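Beta-agarase AgaA (Microbulbifer thermotolerans, PDB 3WZ1) hydrolyses the beta-1,4-galactosidic linkages of agarose in an endo fashion, with neoagarotetraose as its main final product. Local coordinates at residues 48-53 / 120-125; 128-133 / 230-235. All coordinates share one frame; numbering follows the deposited sequence.

Contact 1: residues 48-53 / 120-125; sequences EGFINP and WFLSAD
Leu122 meets both Phe50 and Ile51 through a single methyl: its CD2 lies 3.5 Å from Phe50 CZ and also 3.5 Å from Ile51 CD1. With CG anti to the backbone N (chi1 -171°), Leu122 sends its branch out from the strand toward the loop, where CD2 fits between the Phe50 ring and the Ile51 methyl; an apolar side chain suits this buried place. Phe50 likewise holds CG anti to its own N, and beyond Leu122 its ring reaches Trp120, whose CH2 approaches the ring edge near its plane, 3.8 Å from Phe50 CE1. The two aromatic side chains cross at about a right angle. Ile51 places CG1 between its backbone N and carbonyl carbon (chi1 56°); CG1 lies 3.6 Å above the plane of the Phe50 ring, over its centre. From there CD1 runs on across the contact to Ser123 O at 3.3 Å, packing against the backbone carbonyl of Ser123. Gly49 suits the start of the loop because its backbone angles would jam a side chain against the preceding carbonyl. No direct hydrogen bond joins the segments; two waters accept weak bonds from Asn52 ND2 and donate to Ala124 O, the shorter of these donations being 2.6 Å. Nearby, Ser123 OG donates to Asp125 OD1, 2.8 Å away. Trp120 also packs on Glu129, the predicted nucleophile, which places this packing beside the predicted active site, consistent with the substrate cleft of a GH16 beta-jelly roll, the catalytic domain of the longer enzyme.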
ATOM      1  N   GLU A  48       5.600 -13.322   5.609  1.00 10.13           N
ATOM      2  CA  GLU A  48       4.273 -13.514   5.018  1.00 10.04           C
ATOM      3  C   GLU A  48       3.218 -13.037   6.003  1.00 10.19           C
ATOM      4  O   GLU A  48       3.394 -13.173   7.222  1.00 10.86           O
ATOM      5  CB  GLU A  48       4.041 -14.981   4.665  1.00 10.53           C
ATOM      6  CG  GLU A  48       4.932 -15.433   3.508  1.00 10.35           C
ATOM      7  CD  GLU A  48       5.472 -16.834   3.674  1.00 10.93           C
ATOM      8  OE1 GLU A  48       5.333 -17.636   2.729  1.00 10.04           O
ATOM      9  OE2 GLU A  48       6.064 -17.101   4.760  1.00 13.43           O
ATOM     10  N   GLY A  49       2.120 -12.507   5.490  1.00  9.75           N
ATOM     11  CA  GLY A  49       0.981 -12.087   6.310  1.00  9.67           C
ATOM     12  C   GLY A  49       1.022 -10.635   6.719  1.00  9.57           C
ATOM     13  O   GLY A  49       1.387  -9.773   5.917  1.00  8.96           O
ATOM     14  N   PHE A  50       0.669 -10.397   7.980  1.00  9.38           N
ATOM     15  CA  PHE A  50       0.283  -9.089   8.507  1.00  9.41           C
ATOM     16  C   PHE A  50       1.182  -8.791   9.703  1.00  9.98           C
ATOM     17  O   PHE A  50       2.120  -9.553  10.022  1.00 10.54           O
ATOM     18  CB  PHE A  50      -1.226  -9.195   8.887  1.00  9.07           C
ATOM     19  CG  PHE A  50      -1.878  -7.932   9.410  1.00  8.77           C
ATOM     20  CD1 PHE A  50      -1.871  -6.742   8.695  1.00  8.83           C
ATOM     21  CD2 PHE A  50      -2.565  -7.949  10.621  1.00  8.94           C
ATOM     22  CE1 PHE A  50      -2.485  -5.611   9.190  1.00  8.77           C
ATOM     23  CE2 PHE A  50      -3.195  -6.809  11.108  1.00  8.79           C
ATOM     24  CZ  PHE A  50      -3.161  -5.632  10.382  1.00  9.09           C
ATOM     25  N   ILE A  51       0.924  -7.675  10.383  1.00  9.85           N
ATOM     26  CA  ILE A  51       1.700  -7.327  11.588  1.00 10.72           C
ATOM     27  C   ILE A  51       1.396  -8.242  12.768  1.00 11.14           C
ATOM     28  O   ILE A  51       2.175  -8.276  13.731  1.00 12.60           O
ATOM     29  CB  ILE A  51       1.526  -5.855  12.017  1.00 10.71           C
ATOM     30  CG1 ILE A  51       0.047  -5.503  12.230  1.00 10.85           C
ATOM     31  CG2 ILE A  51       2.145  -4.922  10.986  1.00 10.43           C
ATOM     32  CD1 ILE A  51      -0.152  -4.229  13.011  1.00 11.14           C
ATOM     33  N   ASN A  52       0.272  -8.953  12.698  1.00 11.12           N
ATOM     34  CA  ASN A  52      -0.157  -9.875  13.750  1.00 11.01           C
ATOM     35  C   ASN A  52      -0.963 -11.004  13.086  1.00 11.28           C
ATOM     36  O   ASN A  52      -1.095 -11.019  11.855  1.00 10.40           O
ATOM     37  CB  ASN A  52      -0.908  -9.106  14.852  1.00 11.34           C
ATOM     38  CG  ASN A  52      -2.205  -8.468  14.372  1.00 11.12           C
ATOM     39  OD1 ASN A  52      -3.019  -9.103  13.714  1.00 11.13           O
ATOM     40  ND2 ASN A  52      -2.418  -7.196  14.734  1.00 12.09           N
ATOM     41  N   PRO A  53      -1.489 -11.964  13.872  1.00 11.32           N
ATOM     42  CA  PRO A  53      -2.155 -13.085  13.225  1.00 11.55           C
ATOM     43  C   PRO A  53      -3.516 -12.835  12.570  1.00 11.76           C
ATOM     44  O   PRO A  53      -4.094 -13.774  12.005  1.00 11.86           O
ATOM     45  CB  PRO A  53      -2.319 -14.090  14.373  1.00 11.96           C
ATOM     46  CG  PRO A  53      -1.198 -13.758  15.306  1.00 11.61           C
ATOM     47  CD  PRO A  53      -1.176 -12.258  15.276  1.00 11.73           C
ATOM     48  N   TRP A 120       0.950   0.029   2.033  1.00  7.63           N
ATOM     49  CA  TRP A 120       0.498   0.826   3.165  1.00  7.54           C
ATOM     50  C   TRP A 120       1.312   0.515   4.420  1.00  7.89           C
ATOM     51  O   TRP A 120       2.176  -0.354   4.411  1.00  7.71           O
ATOM     52  CB  TRP A 120      -0.997   0.617   3.395  1.00  7.76           C
ATOM     53  CG  TRP A 120      -1.397  -0.763   3.783  1.00  7.71           C
ATOM     54  CD1 TRP A 120      -1.283  -1.900   3.037  1.00  7.57           C
ATOM     55  CD2 TRP A 120      -2.042  -1.151   5.003  1.00  7.71           C
ATOM     56  NE1 TRP A 120      -1.819  -2.961   3.707  1.00  7.87           N
ATOM     57  CE2 TRP A 120      -2.278  -2.537   4.928  1.00  7.72           C
ATOM     58  CE3 TRP A 120      -2.437  -0.462   6.139  1.00  7.97           C
ATOM     59  CZ2 TRP A 120      -2.900  -3.251   5.956  1.00  7.93           C
ATOM     60  CZ3 TRP A 120      -3.035  -1.170   7.170  1.00  8.05           C
ATOM     61  CH2 TRP A 120      -3.266  -2.552   7.068  1.00  7.82           C
ATOM     62  N   PHE A 121       1.010   1.278   5.472  1.00  8.15           N
ATOM     63  CA  PHE A 121       1.809   1.333   6.685  1.00  8.64           C
ATOM     64  C   PHE A 121       0.933   1.339   7.901  1.00  8.36           C
ATOM     65  O   PHE A 121      -0.072   2.015   7.926  1.00  8.59           O
ATOM     66  CB  PHE A 121       2.700   2.596   6.637  1.00  8.81           C
ATOM     67  CG  PHE A 121       3.679   2.520   5.521  1.00  9.50           C
ATOM     68  CD1 PHE A 121       4.930   1.937   5.729  1.00  9.75           C
ATOM     69  CD2 PHE A 121       3.294   2.851   4.239  1.00 10.04           C
ATOM     70  CE1 PHE A 121       5.800   1.735   4.660  1.00  9.81           C
ATOM     71  CE2 PHE A 121       4.151   2.637   3.174  1.00 10.12           C
ATOM     72  CZ  PHE A 121       5.393   2.084   3.393  1.00 10.21           C
ATOM     73  N   LEU A 122       1.314   0.556   8.896  1.00  8.59           N
ATOM     74  CA  LEU A 122       0.519   0.436  10.121  1.00  8.71           C
ATOM     75  C   LEU A 122       1.405   0.264  11.335  1.00  9.47           C
ATOM     76  O   LEU A 122       2.368  -0.490  11.302  1.00  9.46           O
ATOM     77  CB  LEU A 122      -0.434  -0.771  10.011  1.00  8.94           C
ATOM     78  CG  LEU A 122      -1.487  -0.947  11.100  1.00  8.91           C
ATOM     79  CD1 LEU A 122      -2.472   0.212  11.108  1.00  9.10           C
ATOM     80  CD2 LEU A 122      -2.197  -2.272  10.890  1.00  9.19           C
ATOM     81  N   SER A 123       1.060   0.963  12.412  1.00  9.61           N
ATOM     82  CA  SER A 123       1.769   0.819  13.682  1.00 10.03           C
ATOM     83  C   SER A 123       1.475  -0.532  14.319  1.00 10.21           C
ATOM     84  O   SER A 123       0.440  -1.142  14.048  1.00  9.99           O
ATOM     85  CB  SER A 123       1.415   1.975  14.639  1.00 10.35           C
ATOM     86  OG  SER A 123       0.044   1.952  14.983  1.00 10.43           O
ATOM     87  N   ALA A 124       2.378  -0.999  15.180  1.00 10.44           N
ATOM     88  CA  ALA A 124       2.228  -2.314  15.799  1.00 11.11           C
ATOM     89  C   ALA A 124       0.910  -2.483  16.554  1.00 11.35           C
ATOM     90  O   ALA A 124       0.384  -3.594  16.641  1.00 12.04           O
ATOM     91  CB  ALA A 124       3.382  -2.541  16.752  1.00 11.57           C
ATOM     92  N   ASP A 125       0.397  -1.386  17.096  1.00 11.59           N
ATOM     93  CA  ASP A 125      -0.837  -1.391  17.873  1.00 11.94           C
ATOM     94  C   ASP A 125      -2.088  -1.094  17.049  1.00 11.79           C
ATOM     95  O   ASP A 125      -3.185  -0.963  17.605  1.00 12.54           O
ATOM     96  CB  ASP A 125      -0.723  -0.453  19.097  1.00 11.81           C
ATOM     97  CG  ASP A 125      -0.711   1.034  18.742  1.00 12.34           C
ATOM     98  OD1 ASP A 125      -0.841   1.398  17.557  1.00 11.99           O
ATOM     99  OD2 ASP A 125      -0.593   1.861  19.680  1.00 12.95           O
TER
HETATM  100  O   HOH W   1      -2.253  -4.469  16.525  1.00 19.17           O
HETATM  101  O   HOH W   2       0.422  -6.211  16.291  1.00 26.18           O

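Contact 2: residues 128-133 / 230-235. With NA (sodium ion), chain C.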
ATOM      1  N   GLU A 128      -2.366   3.753  14.033  1.00 10.18           N
ATOM      2  CA  GLU A 128      -1.892   4.771  13.094  1.00 10.07           C
ATOM      3  C   GLU A 128      -1.512   4.118  11.774  1.00  9.40           C
ATOM      4  O   GLU A 128      -0.754   3.139  11.761  1.00  9.12           O
ATOM      5  CB  GLU A 128      -0.716   5.563  13.694  1.00 10.65           C
ATOM      6  CG  GLU A 128      -1.121   6.367  14.923  1.00 10.94           C
ATOM      7  CD  GLU A 128       0.007   7.077  15.618  1.00 11.97           C
ATOM      8  OE1 GLU A 128       1.110   7.240  15.034  1.00 11.34           O
ATOM      9  OE2 GLU A 128      -0.235   7.467  16.799  1.00 12.50           O
ATOM     10  N   GLU A 129      -2.046   4.668  10.681  1.00  9.19           N
ATOM     11  CA  GLU A 129      -1.949   4.076   9.347  1.00  9.38           C
ATOM     12  C   GLU A 129      -1.719   5.145   8.291  1.00  9.43           C
ATOM     13  O   GLU A 129      -2.375   6.190   8.317  1.00  9.16           O
ATOM     14  CB  GLU A 129      -3.245   3.315   9.022  1.00  9.71           C
ATOM     15  CG  GLU A 129      -3.399   2.871   7.562  1.00  9.79           C
ATOM     16  CD  GLU A 129      -4.638   2.029   7.305  1.00 10.04           C
ATOM     17  OE1 GLU A 129      -5.295   1.583   8.278  1.00 11.35           O
ATOM     18  OE2 GLU A 129      -4.968   1.796   6.125  1.00  9.93           O
ATOM     19  N   ILE A 130      -0.816   4.867   7.347  1.00  9.39           N
ATOM     20  CA  ILE A 130      -0.645   5.690   6.145  1.00  9.86           C
ATOM     21  C   ILE A 130      -0.839   4.796   4.927  1.00  9.99           C
ATOM     22  O   ILE A 130      -0.204   3.743   4.832  1.00  9.86           O
ATOM     23  CB  ILE A 130       0.738   6.353   6.111  1.00 10.22           C
ATOM     24  CG1 ILE A 130       0.883   7.306   7.308  1.00 10.28           C
ATOM     25  CG2 ILE A 130       0.961   7.121   4.809  1.00 10.49           C
ATOM     26  CD1 ILE A 130       2.293   7.792   7.582  1.00 10.61           C
ATOM     27  N   ASP A 131      -1.739   5.202   4.024  1.00 10.14           N
ATOM     28  CA  ASP A 131      -2.025   4.463   2.780  1.00 11.02           C
ATOM     29  C   ASP A 131      -1.409   5.128   1.562  1.00 12.39           C
ATOM     30  O   ASP A 131      -1.884   6.209   1.131  1.00 16.36           O
ATOM     31  CB  ASP A 131      -3.520   4.378   2.582  1.00 11.41           C
ATOM     32  CG  ASP A 131      -4.204   3.834   3.781  1.00 11.40           C
ATOM     33  OD1 ASP A 131      -3.861   2.668   4.130  1.00 11.40           O
ATOM     34  OD2 ASP A 131      -5.015   4.556   4.389  1.00 10.83           O
ATOM     35  N   VAL A 132      -0.423   4.463   0.968  1.00 10.00           N
ATOM     36  CA  VAL A 132       0.316   5.022  -0.167  1.00  9.56           C
ATOM     37  C   VAL A 132      -0.374   4.592  -1.464  1.00  8.99           C
ATOM     38  O   VAL A 132      -0.929   5.433  -2.172  1.00  9.01           O
ATOM     39  CB  VAL A 132       1.815   4.638  -0.126  1.00  9.64           C
ATOM     40  CG1 VAL A 132       2.560   5.210  -1.322  1.00  9.58           C
ATOM     41  CG2 VAL A 132       2.455   5.122   1.172  1.00 10.09           C
ATOM     42  N   ILE A 133      -0.369   3.286  -1.769  1.00  8.31           N
ATOM     43  CA  ILE A 133      -1.273   2.736  -2.797  1.00  8.39           C
ATOM     44  C   ILE A 133      -2.463   2.090  -2.097  1.00  8.31           C
ATOM     45  O   ILE A 133      -2.307   1.186  -1.252  1.00  8.13           O
ATOM     46  CB  ILE A 133      -0.606   1.725  -3.763  1.00  8.28           C
ATOM     47  CG1 ILE A 133       0.559   2.362  -4.509  1.00  8.57           C
ATOM     48  CG2 ILE A 133      -1.644   1.145  -4.731  1.00  8.22           C
ATOM     49  CD1 ILE A 133       1.283   1.432  -5.447  1.00  8.89           C
ATOM     50  N   LYS A 230       4.021   6.948  15.481  1.00 10.86           N
ATOM     51  CA  LYS A 230       4.465   5.623  15.862  1.00 10.66           C
ATOM     52  C   LYS A 230       5.224   4.971  14.715  1.00 10.75           C
ATOM     53  O   LYS A 230       4.938   5.254  13.540  1.00 11.03           O
ATOM     54  CB  LYS A 230       3.277   4.749  16.277  1.00 10.85           C
ATOM     55  CG  LYS A 230       2.592   5.267  17.533  1.00 11.20           C
ATOM     56  CD  LYS A 230       1.256   4.601  17.833  1.00 11.53           C
ATOM     57  CE  LYS A 230       0.724   5.173  19.135  1.00 12.06           C
ATOM     58  NZ  LYS A 230      -0.615   4.690  19.560  1.00 12.29           N
ATOM     59  N   PRO A 231       6.197   4.099  15.036  1.00 10.46           N
ATOM     60  CA  PRO A 231       6.822   3.359  13.938  1.00 10.40           C
ATOM     61  C   PRO A 231       5.781   2.549  13.178  1.00 10.25           C
ATOM     62  O   PRO A 231       4.836   2.035  13.790  1.00 10.47           O
ATOM     63  CB  PRO A 231       7.802   2.436  14.644  1.00 10.85           C
ATOM     64  CG  PRO A 231       8.026   3.050  15.997  1.00 11.00           C
ATOM     65  CD  PRO A 231       6.728   3.689  16.351  1.00 11.08           C
ATOM     66  N   MET A 232       5.926   2.463  11.856  1.00  9.83           N
ATOM     67  CA  MET A 232       4.943   1.732  11.059  1.00  9.65           C
ATOM     68  C   MET A 232       5.611   0.699  10.172  1.00  9.72           C
ATOM     69  O   MET A 232       6.660   0.952   9.571  1.00  9.62           O
ATOM     70  CB  MET A 232       4.129   2.673  10.172  1.00 10.33           C
ATOM     71  CG  MET A 232       3.318   3.695  10.944  1.00 10.29           C
ATOM     72  SD  MET A 232       2.297   4.657   9.817  1.00 10.94           S
ATOM     73  CE  MET A 232       1.833   6.010  10.902  1.00 10.43           C
ATOM     74  N   TYR A 233       4.966  -0.460  10.071  1.00  9.52           N
ATOM     75  CA  TYR A 233       5.443  -1.551   9.239  1.00  9.98           C
ATOM     76  C   TYR A 233       4.913  -1.379   7.821  1.00  8.97           C
ATOM     77  O   TYR A 233       3.761  -0.965   7.630  1.00  9.73           O
ATOM     78  CB  TYR A 233       4.996  -2.908   9.811  1.00 10.29           C
ATOM     79  CG  TYR A 233       5.630  -3.155  11.158  1.00 11.13           C
ATOM     80  CD1 TYR A 233       5.063  -2.646  12.318  1.00 11.51           C
ATOM     81  CD2 TYR A 233       6.831  -3.844  11.247  1.00 11.22           C
ATOM     82  CE1 TYR A 233       5.690  -2.808  13.537  1.00 12.44           C
ATOM     83  CE2 TYR A 233       7.460  -4.013  12.470  1.00 11.75           C
ATOM     84  CZ  TYR A 233       6.875  -3.492  13.591  1.00 12.30           C
ATOM     85  OH  TYR A 233       7.500  -3.646  14.821  1.00 15.25           O
ATOM     86  N   ALA A 234       5.751  -1.693   6.839  1.00  8.70           N
ATOM     87  CA  ALA A 234       5.327  -1.710   5.445  1.00  8.42           C
ATOM     88  C   ALA A 234       4.534  -2.968   5.151  1.00  8.45           C
ATOM     89  O   ALA A 234       4.975  -4.067   5.505  1.00  8.57           O
ATOM     90  CB  ALA A 234       6.548  -1.634   4.548  1.00  8.49           C
ATOM     91  N   ILE A 235       3.398  -2.816   4.467  1.00  8.13           N
ATOM     92  CA  ILE A 235       2.537  -3.934   4.131  1.00  7.96           C
ATOM     93  C   ILE A 235       2.168  -3.825   2.663  1.00  8.01           C
ATOM     94  O   ILE A 235       1.787  -2.757   2.169  1.00  7.69           O
ATOM     95  CB  ILE A 235       1.255  -3.938   5.001  1.00  8.18           C
ATOM     96  CG1 ILE A 235       1.620  -3.854   6.499  1.00  8.50           C
ATOM     97  CG2 ILE A 235       0.404  -5.152   4.703  1.00  8.19           C
ATOM     98  CD1 ILE A 235       0.427  -3.585   7.398  1.00  8.82           C
TER
HETATM   99 NA    NA C 402       1.061   9.239  17.434  1.00 14.44          NA
HETATM  100  O   HOH W   3      -2.203   6.917  18.424  1.00 14.98           O
HETATM  101  O   HOH W   4       2.160   8.236  19.580  1.00 19.80           O
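Glu128 meets Lys230 with both oxygens of its carboxylate. Lys230 N donates to Glu128 OE1 at 3.0 Å, nearly straight (173°), arriving on the syn side and 27° out of the carboxylate plane. The other oxygen, Glu128 OE2, binds the sodium ion at 2.3 Å, and Thr226, Gly227, Ser229 and a water supply further ligands. The extended Lys230 chain crosses the glutamate at about a right angle, its CD 3.4 Å from Glu128 OE2. Lys230 NZ has its salt bridge with Asp125 and reaches OE2 through a water, so an alanine here would probably leave Asp125 OD2 without its salt-bridge mate and strip the cover of CG, CD and CE from the carboxylate, although the backbone bond to OE1 could remain. Farther back, Glu128 CB touches Met232 CE at 3.8 Å. Glu129, the predicted nucleophile, points its CB away from this partner; its backbone N is its nearest atom to Met232 CE, at 4.1 Å. Ile130 keeps CG1 beside its backbone N (chi1 -63°) and brings CD1 to Met232 CE at 3.8 Å; the long, unbranched methionine can span the distance between two strands that are not direct neighbours. The chemistry thus divides: a carboxylate shared by metal, amide and water ties Glu128 to the chain just ahead of Met232, while the methyl of Met232 packs on Glu128 CB and Ile130. The sodium ion and the nearby lysine would probably stabilise the negative charge of this buried carboxylate.

In the fold
Contacts 1 and 2 are both mostly buried, their centres 9 Å apart, and they share the sheet in which strand 116-123 lies between strands 128-135 and 232-239. Contact 1 lays a loop against that middle strand; contact 2 joins the two strands flanking it. Probable backbone hydrogen bonds, Trp120 O with Ile235 N and Phe121 N with Ile130 O, link them directly. Contact 1 is aromatic and aliphatic inside, with bridging waters near exposed Ala124. Contact 2 lies closer to the chain centre yet carries charge, with sodium and a carboxylate at one end and methionine packing at the other. Trp120 beside Glu129 brings both to the strand carrying the GH16 EXDXXE motif, with its predicted catalytic glutamates.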